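Local coordinates for AcrH (Aeromonas hydrophila, PDB 3WXX), which acts as a type III secretion chaperone, binding the translocator AopB and probably keeping its hydrophobic membrane segments soluble before secretion, at the interface of chains A and B. Numbering follows the deposited sequence. Chains: chain A, AcrH; chain B, AopB.

Contact 1: the interface of chains A and B. Residues chain A 17-18, 20; chain B 85-86, 89.
A:Met17 offers the carbonyl of a short helix, 15-18, to B:Ile86, while A:Asp20 just beyond that helix faces B:Arg85. This is a small peripheral patch of the chaperone-translocator interface, between AcrH, a chaperone of the tetratricopeptide-repeat (TPR) type, and helix 80-89 of AopB. It hides about 141 Å² of protein surface in total, and it combines van der Waals contact of an isoleucine with main chain and a long ionic pair.

The van der Waals part turns on B:Ile86, the residue that loses most surface here. Its branch methyl CG2 lies 3.7 Å from the backbone oxygen O of A:Met17, which is present as selenomethionine. The same CG2 is 4.1 Å from A:Met17 CB, and the start of that side chain lies alongside the methyl. The longer arm of the isoleucine comes in beside it: CG1 is anti to the carbonyl carbon (chi1 -71°), and CD1 lies 4.1 Å from the same A:Met17 O. A:Leu18 lies only at the margin. The isoleucine thus meets mainly main-chain atoms here.

The ionic part is long, and probably weak. Guanidinium nitrogen NH2 of B:Arg85 reaches carboxylate oxygen OD2 of A:Asp20 at 3.7 Å, and no hydrogen bond crosses this patch. The two side chains cross nearly at right angles and their flat ends are turned 45° apart, a poor arrangement for a two-pronged pairing. The arginine arrives there by a bend at chi3, -61°, which carries its tip toward the aspartate.

Within AopB, the other arginine nitrogen, NH1, makes a long salt bridge of 4.0 Å to OE2 of B:Glu89, one helical turn on. The guanidinium is thus shared between carboxylates of both proteins and may offset their mutual repulsion: the remaining oxygens, A:Asp20 OD1 and B:Glu89 OE1, sit 4.3 Å from each other.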
# COMPACT_ATOMS: atom_id res chain seq x y z
N MSE A 17 0.57 -16.80 -2.88
CA MSE A 17 0.47 -17.83 -3.89
C MSE A 17 1.80 -18.52 -4.11
O MSE A 17 1.87 -19.74 -4.27
CB MSE A 17 0.00 -17.17 -5.19
CG MSE A 17 -1.49 -16.94 -5.13
SE MSE A 17 -1.94 -15.86 -6.70
CE MSE A 17 -3.71 -15.28 -6.05
N LEU A 18 2.86 -17.73 -4.14
CA LEU A 18 4.15 -18.24 -4.48
C LEU A 18 4.58 -19.23 -3.42
O LEU A 18 5.15 -20.25 -3.75
CB LEU A 18 5.16 -17.11 -4.54
CG LEU A 18 6.10 -17.12 -5.72
CD1 LEU A 18 5.33 -17.02 -7.02
CD2 LEU A 18 7.03 -15.94 -5.57
N ASP A 20 2.75 -21.15 -1.51
CA ASP A 20 1.57 -21.95 -1.18
C ASP A 20 1.10 -21.64 0.23
O ASP A 20 1.16 -22.50 1.12
CB ASP A 20 1.86 -23.45 -1.34
CG ASP A 20 1.70 -23.91 -2.78
OD1 ASP A 20 0.55 -23.87 -3.29
OD2 ASP A 20 2.71 -24.34 -3.40
N ARG B 85 0.92 -24.64 -12.34
CA ARG B 85 -0.07 -25.28 -11.44
C ARG B 85 -0.72 -24.21 -10.58
O ARG B 85 -1.94 -24.18 -10.40
CB ARG B 85 0.48 -26.24 -10.36
CG ARG B 85 1.11 -27.61 -10.59
CD ARG B 85 1.23 -28.29 -9.21
NE ARG B 85 2.09 -27.48 -8.35
CZ ARG B 85 1.98 -27.23 -7.05
NH1 ARG B 85 0.99 -27.74 -6.31
NH2 ARG B 85 2.89 -26.44 -6.46
N ILE B 86 0.15 -23.39 -9.98
CA ILE B 86 -0.25 -22.36 -9.01
C ILE B 86 -1.17 -21.37 -9.70
O ILE B 86 -2.26 -21.06 -9.25
CB ILE B 86 0.97 -21.63 -8.44
CG1 ILE B 86 1.76 -22.56 -7.52
CG2 ILE B 86 0.53 -20.40 -7.67
CD1 ILE B 86 3.18 -22.14 -7.28
N GLU B 89 -4.44 -23.05 -10.28
CA GLU B 89 -5.11 -23.10 -8.98
C GLU B 89 -5.74 -21.79 -8.50
O GLU B 89 -6.65 -21.83 -7.69
CB GLU B 89 -4.14 -23.59 -7.91
CG GLU B 89 -4.20 -25.09 -7.74
CD GLU B 89 -3.01 -25.66 -6.98
OE1 GLU B 89 -2.32 -24.90 -6.27
OE2 GLU B 89 -2.79 -26.87 -7.09

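Contact 2: the interface of chains A and B. Residues chain A 80-81, 84-85, 88; chain B 123-125, 128, 150.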
# COMPACT_ATOMS: atom_id res chain seq x y z
N ILE A 80 -2.20 7.81 5.65
CA ILE A 80 -2.78 8.29 4.38
C ILE A 80 -2.26 7.52 3.20
O ILE A 80 -3.01 7.17 2.30
CB ILE A 80 -2.51 9.76 4.14
CG1 ILE A 80 -3.25 10.60 5.19
CG2 ILE A 80 -3.01 10.17 2.79
CD1 ILE A 80 -2.57 11.90 5.56
N ASP A 81 -0.97 7.19 3.23
CA ASP A 81 -0.36 6.38 2.16
C ASP A 81 -1.05 5.02 2.06
O ASP A 81 -1.34 4.57 1.00
CB ASP A 81 1.13 6.12 2.44
CG ASP A 81 2.01 7.34 2.34
OD1 ASP A 81 1.70 8.34 1.62
OD2 ASP A 81 3.07 7.26 2.99
N SER A 84 -4.66 5.41 0.98
CA SER A 84 -4.64 5.70 -0.45
C SER A 84 -4.49 4.40 -1.28
O SER A 84 -5.32 4.10 -2.13
CB SER A 84 -3.54 6.70 -0.82
OG SER A 84 -3.71 7.98 -0.18
N TYR A 85 -3.46 3.61 -1.03
CA TYR A 85 -3.33 2.37 -1.79
C TYR A 85 -4.55 1.47 -1.58
O TYR A 85 -5.04 0.89 -2.50
CB TYR A 85 -2.04 1.61 -1.46
CG TYR A 85 -1.83 0.35 -2.28
CD1 TYR A 85 -1.23 0.41 -3.50
CD2 TYR A 85 -2.23 -0.88 -1.82
CE1 TYR A 85 -1.00 -0.72 -4.27
CE2 TYR A 85 -2.05 -2.03 -2.60
CZ TYR A 85 -1.41 -1.95 -3.82
OH TYR A 85 -1.19 -3.10 -4.66
N MSE A 88 -7.44 2.38 -3.93
CA MSE A 88 -7.17 1.98 -5.31
C MSE A 88 -7.52 0.54 -5.48
O MSE A 88 -7.81 0.11 -6.57
CB MSE A 88 -5.70 2.21 -5.69
CG MSE A 88 -5.24 3.66 -5.61
SE MSE A 88 -3.27 3.76 -5.76
CE MSE A 88 -2.94 2.11 -6.83
N TRP B 123 -7.27 13.71 -1.94
CA TRP B 123 -6.78 13.20 -0.65
C TRP B 123 -5.66 12.17 -0.83
O TRP B 123 -4.85 11.95 0.06
CB TRP B 123 -7.95 12.62 0.17
CG TRP B 123 -8.59 11.42 -0.38
CD1 TRP B 123 -9.64 11.38 -1.25
CD2 TRP B 123 -8.24 10.08 -0.10
NE1 TRP B 123 -9.97 10.08 -1.55
CE2 TRP B 123 -9.12 9.26 -0.85
CE3 TRP B 123 -7.24 9.48 0.66
CZ2 TRP B 123 -9.04 7.87 -0.82
CZ3 TRP B 123 -7.15 8.10 0.67
CH2 TRP B 123 -8.05 7.31 -0.06
N ILE B 124 -5.62 11.57 -2.00
CA ILE B 124 -4.61 10.55 -2.29
C ILE B 124 -3.18 11.08 -2.16
O ILE B 124 -2.86 12.15 -2.61
CB ILE B 124 -4.95 9.94 -3.64
CG1 ILE B 124 -6.10 8.99 -3.40
CG2 ILE B 124 -3.78 9.24 -4.25
CD1 ILE B 124 -6.45 8.15 -4.60
N SER B 125 -2.32 10.36 -1.48
CA SER B 125 -0.97 10.89 -1.22
C SER B 125 -0.17 10.87 -2.50
O SER B 125 -0.55 10.19 -3.47
CB SER B 125 -0.22 10.05 -0.18
OG SER B 125 -0.13 8.70 -0.57
N ALA B 128 1.16 7.24 -3.28
CA ALA B 128 0.16 6.36 -3.85
C ALA B 128 -0.13 6.74 -5.30
O ALA B 128 -0.36 5.90 -6.15
CB ALA B 128 -1.11 6.42 -3.03
N ILE B 150 5.00 1.30 0.47
CA ILE B 150 4.03 1.77 1.44
C ILE B 150 4.08 0.96 2.71
O ILE B 150 4.01 1.51 3.80
CB ILE B 150 2.64 1.75 0.85
CG1 ILE B 150 2.52 2.93 -0.13
CG2 ILE B 150 1.59 1.82 1.94
CD1 ILE B 150 1.22 2.94 -0.89
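A:Asp81 and A:Ser84, on one side of helix 76-89 of the TPR-type chaperone, grip B:Ser125 at the point where AopB enters its long helix 126-151. The site is part of the chaperone-translocator interface and ties the start of that helix to AcrH. The serine is held twice. Its hydroxyl OG donates to carboxylate oxygen OD1 of A:Asp81 at 2.9 Å, arriving on the anti side of the carboxylate and 15° out of its plane. Its backbone N donates to hydroxyl OG of A:Ser84 at 3.0 Å, a fairly straight bond with 159° at the hydrogen.

Around this polar pair the packing is apolar. Methyl CB of B:Ala128, one turn into the AopB helix, packs against the CB methylene of A:Ser84. The indole of B:Trp123 brings its six-membered ring to the same serine, with CZ3 3.7 Å from A:Ser84 CA. Further along, B:Ile150, near the far end of helix 126-151, sets the tip CD1 of its side chain against A:Tyr85 CB at 3.6 Å; it is the root of the tyrosine, not the ring, that takes this contact. Apart from these, the selenium SE of A:Met88, modelled as selenomethionine, lies 3.6 Å from the backbone O of B:Ala128.

Second-shell bonds appear to position the gripping groups. A:Ser84 OG, anti to its carbonyl carbon, turns back along its own helix and donates to the backbone O of A:Ile80 at 2.7 Å, approaching from well above the carbonyl plane. With its proton so used, the hydroxyl can accept from B:Ser125 N. B:Ser125 holds OG between its backbone N and carbonyl carbon (chi1 57°), where it serves as an N-cap, receiving a weak bond from B:Ala128 N. B:Ile124 CG1 covers one face of the B:Trp123 indole, 3.9 Å above its plane and over its centre.

The C-alpha centres of contact 1 and contact 2 are about 29 Å apart, and they share no residue or helix in either chain. Contact 1 uses helix 80-89 of AopB and an N-terminal part of AcrH; contact 2 uses AopB residues 123-125 and helix 126-151 with the AcrH helix 76-89. With touching points this far apart, the chaperone engages AopB over an extended stretch of its chain. Because helix 126-151 overlaps predicted transmembrane segments, contact 2 probably bears more directly on shielding membrane-inserting sequence.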